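Local coordinates for protein YECBM32 (Yersinia enterocolitica, PDB 2JD9) that probably binds carbohydrate, as a family 32 carbohydrate-binding module with the beta-sandwich fold of F5/8 type C domains and a bound calcium ion, at residues Glu57-Val62 / Asn129-Asn134. Sequence-based numbering, arbitrary orientation.
Sequences ENILIV and NEIAIN. With CA (calcium ion), chain B.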
ATOM      1  N   GLU A  57      -5.962  -3.633  11.570  1.00 20.42           N
ATOM      2  CA  GLU A  57      -4.805  -3.648  12.470  1.00 21.69           C
ATOM      3  C   GLU A  57      -3.442  -3.865  11.830  1.00 21.15           C
ATOM      4  O   GLU A  57      -2.420  -3.736  12.506  1.00 20.44           O
ATOM      5  CB  GLU A  57      -4.985  -4.701  13.538  1.00 21.82           C
ATOM      6  CG  GLU A  57      -5.088  -6.112  13.014  1.00 24.63           C
ATOM      7  CD  GLU A  57      -5.281  -7.098  14.179  1.00 31.90           C
ATOM      8  OE1 GLU A  57      -6.377  -7.126  14.739  1.00 35.48           O
ATOM      9  OE2 GLU A  57      -4.289  -7.759  14.568  1.00 37.22           O
ATOM     10  N   ASN A  58      -3.413  -4.259  10.554  1.00 20.16           N
ATOM     11  CA  ASN A  58      -2.153  -4.313   9.841  1.00 18.80           C
ATOM     12  C   ASN A  58      -2.370  -4.063   8.345  1.00 18.59           C
ATOM     13  O   ASN A  58      -3.455  -4.123   7.849  1.00 18.16           O
ATOM     14  CB  ASN A  58      -1.313  -5.616  10.145  1.00 18.25           C
ATOM     15  CG  ASN A  58      -1.744  -6.852   9.361  1.00 17.93           C
ATOM     16  OD1 ASN A  58      -1.923  -6.836   8.128  1.00 18.49           O
ATOM     17  ND2 ASN A  58      -1.896  -7.954  10.077  1.00 19.72           N
ATOM     18  N   ILE A  59      -1.314  -3.702   7.650  1.00 19.28           N
ATOM     19  CA  ILE A  59      -1.295  -3.873   6.205  1.00 19.28           C
ATOM     20  C   ILE A  59       0.052  -4.471   5.801  1.00 19.07           C
ATOM     21  O   ILE A  59       1.053  -4.182   6.416  1.00 17.99           O
ATOM     22  CB  ILE A  59      -1.677  -2.574   5.441  1.00 22.32           C
ATOM     23  CG1 ILE A  59      -0.652  -2.114   4.443  1.00 23.43           C
ATOM     24  CG2 ILE A  59      -2.307  -1.492   6.296  1.00 22.06           C
ATOM     25  CD1 ILE A  59      -1.214  -0.975   3.573  1.00 30.91           C
ATOM     26  N   LEU A  60       0.001  -5.331   4.808  1.00 17.88           N
ATOM     27  CA  LEU A  60       1.132  -5.968   4.191  1.00 18.51           C
ATOM     28  C   LEU A  60       1.384  -5.174   2.940  1.00 18.60           C
ATOM     29  O   LEU A  60       0.449  -4.827   2.215  1.00 16.32           O
ATOM     30  CB  LEU A  60       0.789  -7.406   3.862  1.00 19.62           C
ATOM     31  CG  LEU A  60       1.616  -8.119   2.797  1.00 23.18           C
ATOM     32  CD1 LEU A  60       3.108  -8.060   3.084  1.00 25.01           C
ATOM     33  CD2 LEU A  60       1.174  -9.552   2.747  1.00 30.28           C
ATOM     34  N   ILE A  61       2.641  -4.834   2.729  1.00 18.73           N
ATOM     35  CA  ILE A  61       3.080  -4.134   1.517  1.00 18.43           C
ATOM     36  C   ILE A  61       4.269  -4.906   0.951  1.00 18.81           C
ATOM     37  O   ILE A  61       5.201  -5.218   1.693  1.00 18.75           O
ATOM     38  CB  ILE A  61       3.385  -2.639   1.822  1.00 18.24           C
ATOM     39  CG1 ILE A  61       3.840  -1.876   0.556  1.00 18.55           C
ATOM     40  CG2 ILE A  61       4.384  -2.475   2.973  1.00 20.03           C
ATOM     41  CD1 ILE A  61       3.723  -0.412   0.692  1.00 23.88           C
ATOM     42  N   VAL A  62       4.194  -5.237  -0.346  1.00 17.70           N
ATOM     43  CA  VAL A  62       5.278  -5.871  -1.110  1.00 18.36           C
ATOM     44  C   VAL A  62       5.662  -4.858  -2.197  1.00 17.91           C
ATOM     45  O   VAL A  62       5.082  -4.833  -3.267  1.00 16.60           O
ATOM     46  CB  VAL A  62       4.846  -7.197  -1.716  1.00 18.49           C
ATOM     47  CG1 VAL A  62       5.939  -7.854  -2.523  1.00 21.04           C
ATOM     48  CG2 VAL A  62       4.280  -8.133  -0.605  1.00 21.56           C
ATOM     49  N   ASN A 129       3.904  -4.227  -5.742  1.00 16.74           N
ATOM     50  CA  ASN A 129       3.461  -5.522  -6.220  1.00 17.68           C
ATOM     51  C   ASN A 129       2.150  -6.008  -5.523  1.00 17.79           C
ATOM     52  O   ASN A 129       1.274  -6.603  -6.172  1.00 17.56           O
ATOM     53  CB  ASN A 129       4.574  -6.566  -6.014  1.00 18.17           C
ATOM     54  CG  ASN A 129       5.889  -6.218  -6.758  1.00 20.25           C
ATOM     55  OD1 ASN A 129       5.849  -5.698  -7.833  1.00 24.27           O
ATOM     56  ND2 ASN A 129       7.043  -6.606  -6.195  1.00 26.63           N
ATOM     57  N   GLU A 130       2.051  -5.783  -4.219  1.00 17.79           N
ATOM     58  CA  GLU A 130       0.924  -6.305  -3.423  1.00 18.37           C
ATOM     59  C   GLU A 130       0.705  -5.458  -2.229  1.00 17.83           C
ATOM     60  O   GLU A 130       1.641  -4.946  -1.642  1.00 16.64           O
ATOM     61  CB  GLU A 130       1.170  -7.714  -2.858  1.00 18.53           C
ATOM     62  CG  GLU A 130       1.406  -8.815  -3.841  1.00 25.07           C
ATOM     63  CD  GLU A 130       1.510 -10.186  -3.148  1.00 31.59           C
ATOM     64  OE1 GLU A 130       1.946 -11.137  -3.813  1.00 42.15           O
ATOM     65  OE2 GLU A 130       1.161 -10.311  -1.965  1.00 31.86           O
ATOM     66  N   ILE A 131      -0.563  -5.319  -1.871  1.00 18.62           N
ATOM     67  CA  ILE A 131      -0.996  -4.761  -0.600  1.00 20.66           C
ATOM     68  C   ILE A 131      -2.130  -5.638  -0.100  1.00 20.16           C
ATOM     69  O   ILE A 131      -2.983  -6.018  -0.883  1.00 19.30           O
ATOM     70  CB  ILE A 131      -1.603  -3.355  -0.766  1.00 21.70           C
ATOM     71  CG1 ILE A 131      -0.538  -2.342  -1.255  1.00 26.53           C
ATOM     72  CG2 ILE A 131      -2.271  -2.885   0.544  1.00 22.99           C
ATOM     73  CD1 ILE A 131      -0.038  -1.345  -0.155  1.00 28.11           C
ATOM     74  N   ALA A 132      -2.115  -5.952   1.193  1.00 19.67           N
ATOM     75  CA  ALA A 132      -3.196  -6.700   1.838  1.00 19.59           C
ATOM     76  C   ALA A 132      -3.499  -6.087   3.196  1.00 19.11           C
ATOM     77  O   ALA A 132      -2.652  -5.463   3.787  1.00 21.03           O
ATOM     78  CB  ALA A 132      -2.818  -8.162   1.948  1.00 20.99           C
ATOM     79  N   ILE A 133      -4.741  -6.209   3.658  1.00 18.78           N
ATOM     80  CA  ILE A 133      -5.209  -5.584   4.891  1.00 18.89           C
ATOM     81  C   ILE A 133      -5.496  -6.749   5.833  1.00 18.36           C
ATOM     82  O   ILE A 133      -6.090  -7.753   5.422  1.00 18.18           O
ATOM     83  CB  ILE A 133      -6.504  -4.739   4.646  1.00 18.87           C
ATOM     84  CG1 ILE A 133      -6.309  -3.705   3.538  1.00 21.72           C
ATOM     85  CG2 ILE A 133      -6.937  -4.015   5.874  1.00 19.38           C
ATOM     86  CD1 ILE A 133      -5.148  -2.768   3.755  1.00 21.14           C
ATOM     87  N   ASN A 134      -5.068  -6.621   7.083  1.00 18.53           N
ATOM     88  CA  ASN A 134      -5.292  -7.685   8.085  1.00 19.80           C
ATOM     89  C   ASN A 134      -4.775  -9.026   7.631  1.00 19.87           C
ATOM     90  O   ASN A 134      -5.456 -10.054   7.719  1.00 20.78           O
ATOM     91  CB  ASN A 134      -6.772  -7.790   8.459  1.00 19.36           C
ATOM     92  CG  ASN A 134      -7.243  -6.589   9.172  1.00 21.34           C
ATOM     93  OD1 ASN A 134      -6.412  -5.839   9.651  1.00 20.38           O
ATOM     94  ND2 ASN A 134      -8.575  -6.366   9.242  1.00 18.89           N
TER
HETATM   95 CA    CA B1146       0.325  -7.826  -7.972  1.00 27.42          CA
HETATM   96  O   HOH W   1      -0.659  -8.581  -5.809  1.00 39.51           O
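An antiparallel strand pair in one sheet of the F5/8 type C beta-sandwich joins 57-62 to 129-134. It ends in a classic beta bulge beside the calcium site. L60 and A132 form a hydrogen-bonded pair, with L60 N to A132 O at 2.8 Å and A132 N to L60 O at 3.0 Å. V62 N donates to E130 O. At the bulge, N129 and E130 both face V62. N129 N gives V62 O a bond of 2.8 Å, and E130 N adds a weak one. The carbonyl of N129 is left to bind calcium, with N129 O 2.4 Å from the ion. A water, the backbone oxygens of N28, D33 and T36, and D31 OD1 also bind the ion.

I59, I61, I131 and I133 share the face turned to the opposing sheet, where L115 packs on I59, I61 and I131, and L48 on I131 and I133. I131 CG1 lies anti to its carbonyl carbon (chi1 -65°), and its CD1 reaches the CD1 atoms of both I59 and I61. I131 CG2 meets I59 CD1 at 3.7 Å. I133 runs alongside I59, its CD1 against I59 CB. On the other face, V62 CG2 lies beside E130 CB at 3.9 Å.

At the far end, N134 N donates to N58 O from above the carbonyl plane. N58 OD1 also lies near N134 N, but at a poor angle, and bonds to S135 N. The side chain of N134 prolongs the pairing beyond the strand: N134 ND2 bonds to S55 O, while N134 OD1 takes E57 N on an in-plane lone pair at 3.0 Å, nearly straight at 172°.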